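Local structure of Dye type peroxidase A (Streptomyces lividans 1326, 6GZW) at residues R186-G191 with A298-P303; V223-M228 with H352-L357; P281-A286 with G343-Q348. The protein probably uses hydrogen peroxide at a ferric haem b centre to oxidise dyes and other substrates, as a dye-decolourising (DyP-type) peroxidase. One frame throughout, in Å; residues are numbered along the deposited sequence.

Contact 1: R186-G191 with A298-P303; sequences RNPKPG and AMVRRP. With HEM (protoporphyrin IX containing Fe), chain C.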
loop_
_atom_site.group_PDB
_atom_site.type_symbol
_atom_site.label_atom_id
_atom_site.label_comp_id
_atom_site.label_asym_id
_atom_site.label_seq_id
_atom_site.Cartn_x
_atom_site.Cartn_y
_atom_site.Cartn_z
ATOM N N ARG A 186 -15.105 0.607 20.069
ATOM C CA ARG A 186 -15.964 1.647 20.663
ATOM C C ARG A 186 -16.086 2.889 19.777
ATOM O O ARG A 186 -16.051 4.026 20.237
ATOM C CB ARG A 186 -15.503 1.968 22.080
ATOM C CG ARG A 186 -15.777 0.804 23.067
ATOM C CD ARG A 186 -16.904 1.100 24.070
ATOM N NE ARG A 186 -16.599 2.353 24.760
ATOM C CZ ARG A 186 -17.440 3.017 25.552
ATOM N NH1 ARG A 186 -18.649 2.538 25.793
ATOM N NH2 ARG A 186 -17.069 4.178 26.075
ATOM N N ASN A 187 -16.238 2.651 18.486
ATOM C CA ASN A 187 -16.408 3.734 17.542
ATOM C C ASN A 187 -17.892 4.023 17.488
ATOM O O ASN A 187 -18.669 3.096 17.219
ATOM C CB ASN A 187 -15.898 3.299 16.170
ATOM C CG ASN A 187 -15.852 4.430 15.168
ATOM O OD1 ASN A 187 -15.520 5.573 15.515
ATOM N ND2 ASN A 187 -16.141 4.106 13.905
ATOM N N PRO A 188 -18.289 5.298 17.715
ATOM C CA PRO A 188 -19.710 5.658 17.541
ATOM C C PRO A 188 -20.245 5.352 16.141
ATOM O O PRO A 188 -19.503 5.418 15.156
ATOM C CB PRO A 188 -19.750 7.150 17.872
ATOM C CG PRO A 188 -18.549 7.396 18.730
ATOM C CD PRO A 188 -17.502 6.445 18.206
ATOM N N LYS A 189 -21.525 4.981 16.075
ATOM C CA LYS A 189 -22.157 4.487 14.846
ATOM C C LYS A 189 -23.511 5.182 14.656
ATOM O O LYS A 189 -24.122 5.590 15.645
ATOM C CB LYS A 189 -22.340 2.960 14.922
ATOM C CG LYS A 189 -21.065 2.161 14.649
ATOM C CD LYS A 189 -21.183 0.699 15.072
ATOM C CE LYS A 189 -21.099 0.500 16.582
ATOM N NZ LYS A 189 -20.653 -0.883 16.929
ATOM N N PRO A 190 -23.964 5.340 13.390
ATOM C CA PRO A 190 -25.337 5.791 13.172
ATOM C C PRO A 190 -26.307 4.812 13.828
ATOM O O PRO A 190 -26.091 3.593 13.795
ATOM C CB PRO A 190 -25.479 5.774 11.647
ATOM C CG PRO A 190 -24.088 5.951 11.150
ATOM C CD PRO A 190 -23.234 5.198 12.120
ATOM N N GLY A 191 -27.348 5.340 14.443
ATOM C CA GLY A 191 -28.251 4.511 15.226
ATOM C C GLY A 191 -28.114 4.647 16.734
ATOM O O GLY A 191 -28.999 4.195 17.440
ATOM N N ALA A 298 -16.186 13.217 22.398
ATOM C CA ALA A 298 -16.343 12.013 21.600
ATOM C C ALA A 298 -15.969 12.306 20.173
ATOM O O ALA A 298 -15.944 13.461 19.753
ATOM C CB ALA A 298 -17.782 11.503 21.657
ATOM N N MET A 299 -15.644 11.240 19.453
ATOM C CA MET A 299 -15.257 11.364 18.050
ATOM C C MET A 299 -15.469 10.030 17.364
ATOM O O MET A 299 -15.404 8.997 17.993
ATOM C CB MET A 299 -13.785 11.799 17.951
ATOM C CG MET A 299 -12.779 10.729 18.395
ATOM S SD MET A 299 -11.232 11.396 19.007
ATOM C CE MET A 299 -11.851 11.952 20.588
ATOM N N VAL A 300 -15.686 10.068 16.049
ATOM C CA VAL A 300 -15.575 8.875 15.200
ATOM C C VAL A 300 -14.113 8.762 14.781
ATOM O O VAL A 300 -13.461 9.764 14.496
ATOM C CB VAL A 300 -16.532 8.930 14.000
ATOM C CG1 VAL A 300 -16.087 8.029 12.846
ATOM C CG2 VAL A 300 -17.944 8.541 14.445
ATOM N N ARG A 301 -13.596 7.547 14.869
ATOM C CA ARG A 301 -12.231 7.222 14.443
ATOM C C ARG A 301 -12.318 6.336 13.205
ATOM O O ARG A 301 -13.057 5.367 13.187
ATOM C CB ARG A 301 -11.494 6.499 15.572
ATOM C CG ARG A 301 -11.207 7.415 16.755
ATOM C CD ARG A 301 -10.638 6.673 17.949
ATOM N NE ARG A 301 -11.640 5.732 18.444
ATOM C CZ ARG A 301 -11.490 4.420 18.610
ATOM N NH1 ARG A 301 -10.350 3.774 18.335
ATOM N NH2 ARG A 301 -12.522 3.729 19.093
ATOM N N ARG A 302 -11.567 6.683 12.162
ATOM C CA ARG A 302 -11.660 5.974 10.900
ATOM C C ARG A 302 -10.290 6.085 10.207
ATOM O O ARG A 302 -10.118 6.843 9.252
ATOM C CB ARG A 302 -12.789 6.566 10.044
ATOM C CG ARG A 302 -13.159 5.799 8.812
ATOM C CD ARG A 302 -14.262 6.460 7.990
ATOM N NE ARG A 302 -14.445 5.703 6.772
ATOM C CZ ARG A 302 -13.702 5.824 5.679
ATOM N NH1 ARG A 302 -12.701 6.703 5.609
ATOM N NH2 ARG A 302 -13.975 5.046 4.640
ATOM N N PRO A 303 -9.309 5.305 10.707
ATOM C CA PRO A 303 -7.897 5.447 10.340
ATOM C C PRO A 303 -7.467 4.604 9.160
ATOM O O PRO A 303 -8.225 3.753 8.685
ATOM C CB PRO A 303 -7.188 4.916 11.610
ATOM C CG PRO A 303 -8.082 3.792 12.038
ATOM C CD PRO A 303 -9.467 4.357 11.839
HETATM C CHA HEM C . -9.695 3.431 21.759
HETATM C CHB HEM C . -5.275 2.440 20.051
HETATM C CHC HEM C . -4.533 7.197 19.402
HETATM C CHD HEM C . -8.930 8.162 21.100
HETATM C C1A HEM C . -8.572 2.754 21.359
HETATM C C2A HEM C . -8.397 1.343 21.468
HETATM C C3A HEM C . -7.155 1.081 20.990
HETATM C C4A HEM C . -6.559 2.323 20.592
HETATM C CMA HEM C . -6.482 -0.264 20.849
HETATM C CAA HEM C . -9.387 0.327 22.023
HETATM C CBA HEM C . -10.362 -0.299 21.039
HETATM C CGA HEM C . -11.356 0.695 20.542
HETATM O O1A HEM C . -12.397 0.994 21.188
HETATM O O2A HEM C . -11.147 1.286 19.443
HETATM C C1B HEM C . -4.692 3.671 19.698
HETATM C C2B HEM C . -3.411 3.805 19.089
HETATM C C3B HEM C . -3.165 5.129 18.898
HETATM C C4B HEM C . -4.382 5.831 19.410
HETATM C CMB HEM C . -2.478 2.678 18.767
HETATM C CAB HEM C . -2.029 5.796 18.228
HETATM C CBB HEM C . -1.276 5.231 17.300
HETATM C C1C HEM C . -5.636 7.890 19.848
HETATM C C2C HEM C . -5.763 9.303 19.829
HETATM C C3C HEM C . -7.021 9.581 20.334
HETATM C C4C HEM C . -7.657 8.319 20.619
HETATM C CMC HEM C . -4.744 10.312 19.395
HETATM C CAC HEM C . -7.672 10.884 20.607
HETATM C CBC HEM C . -7.076 12.068 20.818
HETATM C C1D HEM C . -9.479 6.896 21.345
HETATM C C2D HEM C . -10.878 6.783 21.796
HETATM C C3D HEM C . -11.103 5.469 21.987
HETATM C C4D HEM C . -9.817 4.797 21.640
HETATM C CMD HEM C . -11.885 7.916 21.974
HETATM C CAD HEM C . -12.408 4.850 22.461
HETATM C CBD HEM C . -12.542 4.877 23.987
HETATM C CGD HEM C . -13.869 4.325 24.407
HETATM O O1D HEM C . -13.984 3.109 24.730
HETATM O O2D HEM C . -14.862 5.080 24.409
HETATM N NA HEM C . -7.406 3.359 20.914
HETATM N NB HEM C . -5.206 4.893 19.888
HETATM N NC HEM C . -6.744 7.316 20.376
HETATM N ND HEM C . -8.851 5.708 21.353
HETATM FE FE HEM C . -7.082 5.312 20.676
HETATM O O HOH W 1 -7.766 5.240 18.816
#

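Contact 2: V223-M228 with H352-L357; sequences VRRIRM and HEASGL. With HEM (protoporphyrin IX containing Fe), chain C.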
loop_
_atom_site.group_PDB
_atom_site.type_symbol
_atom_site.label_atom_id
_atom_site.label_comp_id
_atom_site.label_asym_id
_atom_site.label_seq_id
_atom_site.Cartn_x
_atom_site.Cartn_y
_atom_site.Cartn_z
ATOM N N VAL A 223 -6.513 15.000 11.477
ATOM C CA VAL A 223 -5.589 13.986 10.967
ATOM C C VAL A 223 -4.335 14.087 11.816
ATOM O O VAL A 223 -3.814 15.197 12.018
ATOM C CB VAL A 223 -5.231 14.294 9.507
ATOM C CG1 VAL A 223 -4.205 13.312 8.957
ATOM C CG2 VAL A 223 -6.481 14.313 8.660
ATOM N N ARG A 224 -3.840 12.943 12.290
ATOM C CA ARG A 224 -2.527 12.869 12.958
ATOM C C ARG A 224 -1.742 11.723 12.387
ATOM O O ARG A 224 -2.241 10.589 12.348
ATOM C CB ARG A 224 -2.677 12.665 14.483
ATOM C CG ARG A 224 -3.592 13.692 15.157
ATOM C CD ARG A 224 -2.975 15.075 15.257
ATOM N NE ARG A 224 -1.995 15.136 16.341
ATOM C CZ ARG A 224 -1.593 16.251 16.949
ATOM N NH1 ARG A 224 -2.016 17.458 16.542
ATOM N NH2 ARG A 224 -0.726 16.160 17.972
ATOM N N ARG A 225 -0.522 12.009 11.928
ATOM C CA ARG A 225 0.396 10.979 11.491
ATOM C C ARG A 225 1.121 10.564 12.774
ATOM O O ARG A 225 2.001 11.279 13.232
ATOM C CB ARG A 225 1.390 11.497 10.442
ATOM C CG ARG A 225 2.341 10.420 9.910
ATOM C CD ARG A 225 3.464 11.041 9.099
ATOM N NE ARG A 225 4.396 10.045 8.568
ATOM C CZ ARG A 225 4.155 9.273 7.503
ATOM N NH1 ARG A 225 2.993 9.342 6.865
ATOM N NH2 ARG A 225 5.065 8.407 7.085
ATOM N N ILE A 226 0.766 9.388 13.311
ATOM C CA ILE A 226 1.315 8.958 14.584
ATOM C C ILE A 226 2.220 7.764 14.331
ATOM O O ILE A 226 1.749 6.679 13.994
ATOM C CB ILE A 226 0.206 8.584 15.584
ATOM C CG1 ILE A 226 -0.827 9.704 15.689
ATOM C CG2 ILE A 226 0.816 8.294 16.943
ATOM C CD1 ILE A 226 -1.979 9.370 16.609
ATOM N N ARG A 227 3.532 7.970 14.492
ATOM C CA ARG A 227 4.468 6.899 14.330
ATOM C C ARG A 227 4.378 5.992 15.522
ATOM O O ARG A 227 4.231 6.450 16.652
ATOM C CB ARG A 227 5.901 7.424 14.190
ATOM C CG ARG A 227 6.937 6.318 14.005
ATOM C CD ARG A 227 8.197 6.827 13.338
ATOM N NE ARG A 227 8.959 7.750 14.187
ATOM C CZ ARG A 227 9.878 7.384 15.069
ATOM N NH1 ARG A 227 10.151 6.109 15.305
ATOM N NH2 ARG A 227 10.536 8.324 15.737
ATOM N N MET A 228 4.381 4.704 15.276
ATOM C CA MET A 228 4.452 3.755 16.366
ATOM C C MET A 228 5.901 3.400 16.630
ATOM O O MET A 228 6.607 3.019 15.741
ATOM C CB MET A 228 3.642 2.507 16.066
ATOM C CG MET A 228 2.141 2.743 16.045
ATOM S SD MET A 228 1.278 1.384 15.240
ATOM C CE MET A 228 -0.354 1.687 15.886
ATOM N N HIS A 352 3.570 11.756 17.617
ATOM C CA HIS A 352 2.754 12.502 16.669
ATOM C C HIS A 352 3.683 13.354 15.788
ATOM O O HIS A 352 4.397 14.269 16.264
ATOM C CB HIS A 352 1.775 13.416 17.384
ATOM C CG HIS A 352 0.662 12.713 18.095
ATOM N ND1 HIS A 352 -0.667 12.904 17.768
ATOM C CD2 HIS A 352 0.670 11.871 19.157
ATOM C CE1 HIS A 352 -1.425 12.185 18.583
ATOM N NE2 HIS A 352 -0.641 11.562 19.444
ATOM N N GLU A 353 3.719 13.052 14.496
ATOM C CA GLU A 353 4.689 13.667 13.587
ATOM C C GLU A 353 4.118 14.532 12.476
ATOM O O GLU A 353 4.891 15.155 11.752
ATOM C CB GLU A 353 5.625 12.596 13.012
ATOM C CG GLU A 353 6.526 11.999 14.109
ATOM C CD GLU A 353 7.480 10.923 13.650
ATOM O OE1 GLU A 353 7.471 10.517 12.476
ATOM O OE2 GLU A 353 8.264 10.498 14.508
ATOM N N ALA A 354 2.786 14.552 12.316
ATOM C CA ALA A 354 2.135 15.522 11.433
ATOM C C ALA A 354 0.703 15.694 11.880
ATOM O O ALA A 354 0.160 14.799 12.551
ATOM C CB ALA A 354 2.221 15.082 9.984
ATOM N N SER A 355 0.069 16.812 11.494
ATOM C CA SER A 355 -1.268 17.126 11.965
ATOM C C SER A 355 -2.022 17.943 10.934
ATOM O O SER A 355 -1.428 18.688 10.200
ATOM C CB SER A 355 -1.180 17.958 13.229
ATOM O OG SER A 355 -2.479 18.245 13.723
ATOM N N GLY A 356 -3.335 17.826 10.923
ATOM C CA GLY A 356 -4.171 18.698 10.067
ATOM C C GLY A 356 -5.542 18.773 10.709
ATOM O O GLY A 356 -5.991 17.815 11.317
ATOM N N LEU A 357 -6.163 19.943 10.618
ATOM C CA LEU A 357 -7.519 20.177 11.083
ATOM C C LEU A 357 -8.298 20.788 9.930
ATOM O O LEU A 357 -7.917 21.865 9.453
ATOM C CB LEU A 357 -7.524 21.120 12.294
ATOM C CG LEU A 357 -8.828 21.784 12.709
ATOM C CD1 LEU A 357 -9.896 20.765 13.027
ATOM C CD2 LEU A 357 -8.585 22.715 13.890
HETATM C CHA HEM C . -9.695 3.431 21.759
HETATM C CHB HEM C . -5.275 2.440 20.051
HETATM C CHC HEM C . -4.533 7.197 19.402
HETATM C CHD HEM C . -8.930 8.162 21.100
HETATM C C1A HEM C . -8.572 2.754 21.359
HETATM C C2A HEM C . -8.397 1.343 21.468
HETATM C C3A HEM C . -7.155 1.081 20.990
HETATM C C4A HEM C . -6.559 2.323 20.592
HETATM C CMA HEM C . -6.482 -0.264 20.849
HETATM C CAA HEM C . -9.387 0.327 22.023
HETATM C CBA HEM C . -10.362 -0.299 21.039
HETATM C CGA HEM C . -11.356 0.695 20.542
HETATM O O1A HEM C . -12.397 0.994 21.188
HETATM O O2A HEM C . -11.147 1.286 19.443
HETATM C C1B HEM C . -4.692 3.671 19.698
HETATM C C2B HEM C . -3.411 3.805 19.089
HETATM C C3B HEM C . -3.165 5.129 18.898
HETATM C C4B HEM C . -4.382 5.831 19.410
HETATM C CMB HEM C . -2.478 2.678 18.767
HETATM C CAB HEM C . -2.029 5.796 18.228
HETATM C CBB HEM C . -1.276 5.231 17.300
HETATM C C1C HEM C . -5.636 7.890 19.848
HETATM C C2C HEM C . -5.763 9.303 19.829
HETATM C C3C HEM C . -7.021 9.581 20.334
HETATM C C4C HEM C . -7.657 8.319 20.619
HETATM C CMC HEM C . -4.744 10.312 19.395
HETATM C CAC HEM C . -7.672 10.884 20.607
HETATM C CBC HEM C . -7.076 12.068 20.818
HETATM C C1D HEM C . -9.479 6.896 21.345
HETATM C C2D HEM C . -10.878 6.783 21.796
HETATM C C3D HEM C . -11.103 5.469 21.987
HETATM C C4D HEM C . -9.817 4.797 21.640
HETATM C CMD HEM C . -11.885 7.916 21.974
HETATM C CAD HEM C . -12.408 4.850 22.461
HETATM C CBD HEM C . -12.542 4.877 23.987
HETATM C CGD HEM C . -13.869 4.325 24.407
HETATM O O1D HEM C . -13.984 3.109 24.730
HETATM O O2D HEM C . -14.862 5.080 24.409
HETATM N NA HEM C . -7.406 3.359 20.914
HETATM N NB HEM C . -5.206 4.893 19.888
HETATM N NC HEM C . -6.744 7.316 20.376
HETATM N ND HEM C . -8.851 5.708 21.353
HETATM FE FE HEM C . -7.082 5.312 20.676
HETATM O O HOH W 2 6.181 8.896 10.660
HETATM O O HOH W 1 -7.766 5.240 18.816
#

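Contact 3: P281-A286 with G343-Q348; sequences PINAHA and GDALSQ. With HEM (protoporphyrin IX containing Fe), chain C.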
loop_
_atom_site.group_PDB
_atom_site.type_symbol
_atom_site.label_atom_id
_atom_site.label_comp_id
_atom_site.label_asym_id
_atom_site.label_seq_id
_atom_site.Cartn_x
_atom_site.Cartn_y
_atom_site.Cartn_z
ATOM N N PRO A 281 -5.816 -0.399 34.238
ATOM C CA PRO A 281 -5.001 0.623 34.893
ATOM C C PRO A 281 -5.534 2.049 34.790
ATOM O O PRO A 281 -6.259 2.379 33.854
ATOM C CB PRO A 281 -3.637 0.487 34.222
ATOM C CG PRO A 281 -3.594 -0.941 33.798
ATOM C CD PRO A 281 -4.998 -1.282 33.392
ATOM N N ILE A 282 -5.193 2.868 35.782
ATOM C CA ILE A 282 -5.641 4.268 35.860
ATOM C C ILE A 282 -5.255 5.119 34.654
ATOM O O ILE A 282 -5.935 6.087 34.334
ATOM C CB ILE A 282 -5.120 4.936 37.174
ATOM C CG1 ILE A 282 -5.881 6.232 37.494
ATOM C CG2 ILE A 282 -3.609 5.195 37.129
ATOM C CD1 ILE A 282 -7.311 6.010 37.888
ATOM N N ASN A 283 -4.132 4.772 34.021
ATOM C CA ASN A 283 -3.629 5.500 32.848
ATOM C C ASN A 283 -3.785 4.684 31.566
ATOM O O ASN A 283 -3.127 5.012 30.573
ATOM C CB ASN A 283 -2.162 5.905 33.037
ATOM C CG ASN A 283 -1.221 4.705 33.223
ATOM O OD1 ASN A 283 -1.658 3.569 33.414
ATOM N ND2 ASN A 283 0.089 4.960 33.137
ATOM N N ALA A 284 -4.636 3.650 31.566
ATOM C CA ALA A 284 -4.845 2.831 30.359
ATOM C C ALA A 284 -5.537 3.663 29.290
ATOM O O ALA A 284 -6.513 4.338 29.555
ATOM C CB ALA A 284 -5.675 1.606 30.665
ATOM N N HIS A 285 -5.067 3.555 28.052
ATOM C CA HIS A 285 -5.625 4.328 26.926
ATOM C C HIS A 285 -7.141 4.182 26.758
ATOM O O HIS A 285 -7.859 5.174 26.585
ATOM C CB HIS A 285 -4.907 3.870 25.662
ATOM C CG HIS A 285 -5.304 4.622 24.442
ATOM N ND1 HIS A 285 -4.811 5.874 24.150
ATOM C CD2 HIS A 285 -6.159 4.295 23.454
ATOM C CE1 HIS A 285 -5.340 6.284 23.005
ATOM N NE2 HIS A 285 -6.165 5.341 22.568
ATOM N N ALA A 286 -7.615 2.951 26.800
ATOM C CA ALA A 286 -9.049 2.674 26.625
ATOM C C ALA A 286 -9.903 2.978 27.863
ATOM O O ALA A 286 -11.151 2.869 27.800
ATOM C CB ALA A 286 -9.289 1.250 26.113
ATOM N N GLY A 343 -0.641 12.007 30.270
ATOM C CA GLY A 343 -1.374 11.050 31.086
ATOM C C GLY A 343 -1.519 9.624 30.573
ATOM O O GLY A 343 -1.753 8.716 31.358
ATOM N N ASP A 344 -1.376 9.404 29.269
ATOM C CA ASP A 344 -1.702 8.113 28.665
ATOM C C ASP A 344 -0.489 7.186 28.724
ATOM O O ASP A 344 0.607 7.568 28.327
ATOM C CB ASP A 344 -2.091 8.375 27.204
ATOM C CG ASP A 344 -2.636 7.163 26.497
ATOM O OD1 ASP A 344 -2.703 6.046 27.066
ATOM O OD2 ASP A 344 -3.034 7.344 25.321
ATOM N N ALA A 345 -0.674 5.964 29.220
ATOM C CA ALA A 345 0.385 4.951 29.143
ATOM C C ALA A 345 0.888 4.765 27.710
ATOM O O ALA A 345 2.076 4.498 27.509
ATOM C CB ALA A 345 -0.090 3.631 29.702
ATOM N N LEU A 346 0.004 4.939 26.726
ATOM C CA LEU A 346 0.397 4.717 25.313
ATOM C C LEU A 346 1.377 5.762 24.793
ATOM O O LEU A 346 2.107 5.490 23.842
ATOM C CB LEU A 346 -0.841 4.699 24.432
ATOM C CG LEU A 346 -0.659 4.484 22.926
ATOM C CD1 LEU A 346 -0.066 3.119 22.688
ATOM C CD2 LEU A 346 -1.962 4.695 22.164
ATOM N N SER A 347 1.394 6.957 25.365
ATOM C CA SER A 347 2.162 8.083 24.817
ATOM C C SER A 347 3.651 7.800 24.661
ATOM O O SER A 347 4.274 8.287 23.754
ATOM C CB SER A 347 1.909 9.359 25.661
ATOM O OG SER A 347 0.581 9.813 25.430
ATOM N N GLN A 348 4.187 6.982 25.551
ATOM C CA GLN A 348 5.583 6.589 25.543
ATOM C C GLN A 348 5.971 5.852 24.247
ATOM O O GLN A 348 7.147 5.802 23.880
ATOM C CB GLN A 348 5.820 5.710 26.780
ATOM C CG GLN A 348 7.090 4.909 26.797
ATOM C CD GLN A 348 7.420 4.337 28.155
ATOM O OE1 GLN A 348 6.620 4.383 29.079
ATOM N NE2 GLN A 348 8.605 3.796 28.272
HETATM C CHA HEM C . -9.695 3.431 21.759
HETATM C CHB HEM C . -5.275 2.440 20.051
HETATM C CHC HEM C . -4.533 7.197 19.402
HETATM C CHD HEM C . -8.930 8.162 21.100
HETATM C C1A HEM C . -8.572 2.754 21.359
HETATM C C2A HEM C . -8.397 1.343 21.468
HETATM C C3A HEM C . -7.155 1.081 20.990
HETATM C C4A HEM C . -6.559 2.323 20.592
HETATM C CMA HEM C . -6.482 -0.264 20.849
HETATM C CAA HEM C . -9.387 0.327 22.023
HETATM C CBA HEM C . -10.362 -0.299 21.039
HETATM C CGA HEM C . -11.356 0.695 20.542
HETATM O O1A HEM C . -12.397 0.994 21.188
HETATM O O2A HEM C . -11.147 1.286 19.443
HETATM C C1B HEM C . -4.692 3.671 19.698
HETATM C C2B HEM C . -3.411 3.805 19.089
HETATM C C3B HEM C . -3.165 5.129 18.898
HETATM C C4B HEM C . -4.382 5.831 19.410
HETATM C CMB HEM C . -2.478 2.678 18.767
HETATM C CAB HEM C . -2.029 5.796 18.228
HETATM C CBB HEM C . -1.276 5.231 17.300
HETATM C C1C HEM C . -5.636 7.890 19.848
HETATM C C2C HEM C . -5.763 9.303 19.829
HETATM C C3C HEM C . -7.021 9.581 20.334
HETATM C C4C HEM C . -7.657 8.319 20.619
HETATM C CMC HEM C . -4.744 10.312 19.395
HETATM C CAC HEM C . -7.672 10.884 20.607
HETATM C CBC HEM C . -7.076 12.068 20.818
HETATM C C1D HEM C . -9.479 6.896 21.345
HETATM C C2D HEM C . -10.878 6.783 21.796
HETATM C C3D HEM C . -11.103 5.469 21.987
HETATM C C4D HEM C . -9.817 4.797 21.640
HETATM C CMD HEM C . -11.885 7.916 21.974
HETATM C CAD HEM C . -12.408 4.850 22.461
HETATM C CBD HEM C . -12.542 4.877 23.987
HETATM C CGD HEM C . -13.869 4.325 24.407
HETATM O O1D HEM C . -13.984 3.109 24.730
HETATM O O2D HEM C . -14.862 5.080 24.409
HETATM N NA HEM C . -7.406 3.359 20.914
HETATM N NB HEM C . -5.206 4.893 19.888
HETATM N NC HEM C . -6.744 7.316 20.376
HETATM N ND HEM C . -8.851 5.708 21.353
HETATM FE FE HEM C . -7.082 5.312 20.676
HETATM O O HOH W 1 -7.766 5.240 18.816
#

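Contact 1: R186-G191 with A298-P303
A loop-to-strand contact walls the distal, water-bearing side of the haem pocket in the C-terminal ferredoxin-like half of this DyP-type peroxidase: loop 186-191 lies against the start of 300-310, the sheet's outermost strand at this end. The two join through N187, whose CG is anti to the backbone N (chi1 -172°), so that OD1 accepts R301 N at 2.8 Å. That bond is fairly straight, though the donor sits above the amide plane. P188 adds an apolar touch, its CB 4.1 Å from V300 CG2, and helix 195-199 packs on both through F195. Each segment also gives the haem propionates an arginine. R186, bent at chi2 and chi3, meets one carboxylate edge-on, with NE 2.7 Å from HEM O1D and NH2 bonded to O2D, while its backbone N reaches O1A of the other. R301 lays its guanidinium on the macrocycle, one face over HEM C4D, and both NH1 and NH2 grip O2A. NH1 also forms a salt bridge with D183, so two carboxylates would probably stabilise the positive charge. As thought for the distal arginine of related DyPs, R301 is placed to act on an iron ligand: NH1 donates to the iron-bound water at 3.0 Å.

Contact 2: V223-M228 with H352-L357
The H352 imidazole has I226 over one face and R224 at its edge. The I226 side chain runs alongside, pointing the same way, and makes a CH-pi contact with CD1 3.9 Å from the ring centroid; at the rim, HEM CMC approaches H352 CE1 to 3.9 Å. The R224 guanidinium, its plane turned 67° from the ring, meets ND1 with its own edge: NE donates to H352 ND1 at 3.0 Å, nearly in both planes. Bends at chi2 and chi3 fold R224 back over the neighbouring strand, where NH1 also reaches S355 OG, while NH2 forms a salt bridge to D115. With ND1 accepting, H352 would probably be neutral, its proton on NE2. Outside this cluster R227 NE pairs with E353 OE2 at 2.9 Å in a salt bridge, from above the carboxylate plane, and R351 shares that oxygen. A water joins E353 OE1 to R225 NE, and R225 NH2 forms salt bridges with D308 and D317. The backbones run antiparallel, V223 and G356 exchanging two bonds; beyond them E353 N donates almost straight to R225 O at 2.8 Å, and A354 N adds a weak bond to the same oxygen. E353 and A354 thus both oppose R225, a classic beta bulge between central strands of the antiparallel DyP sheet, whose I226, M228 and H352 line the haem pocket.

Contact 3: P281-A286 with G343-Q348
H285 holds CG anti to the backbone N (chi1 -176°), sending its ring from helix 285-288 to the iron; D344, likewise anti (chi1 -172°), swings its carboxylate to the ring's other nitrogen. H285 NE2 binds HEM FE at 2.1 Å, opposite the water ligand, while ND1 donates to the syn lone pair of D344 OD2 at 2.6 Å, the planes 18° apart. This short, straight bond fixes the ring's rotation and would probably give the imidazole some imidazolate character, as is proposed for the proximal His-Asp pair of other haem peroxidases. The other oxygen, OD1, accepts L346 N at 2.9 Å in an Asx turn. L346 CD2 sits in the corner between the upright ring and the porphyrin, 3.9 Å from the H285 centroid over its face and 3.5 Å from HEM C3B. An alanine in place of D344 would remove both bonds and would probably loosen the histidine's orientation and weaken its electron donation to the iron. A345 N donates to N283 O at 3.0 Å, tying the type I turn 281-284 to 343-348. This joins the start of helix 285-288 to the link between helix 333-343 and strand 350-360, with helix 238-245 packed against H285 and L346.

All three contacts converge on one haem. Contact 3 supplies the proximal ligand, contact 1 the distal arginine and the propionate grip, and contact 2 borders the porphyrin edge with the vinyl at CBB and the methyls CMB and CMC. Contacts 1 and 3 thus work on opposite faces of the porphyrin. The three centres lie 18 to 20 Å apart, and no contact touches another across space: the nearest atoms of contacts 1 and 3 are about 6 Å apart, those of contacts 1 and 2 about 8 Å. Contacts 1 and 2 share one antiparallel sheet, and contact 3 is nested within the chain between the two strands of contact 2, with 343-348 running almost directly into 352-357.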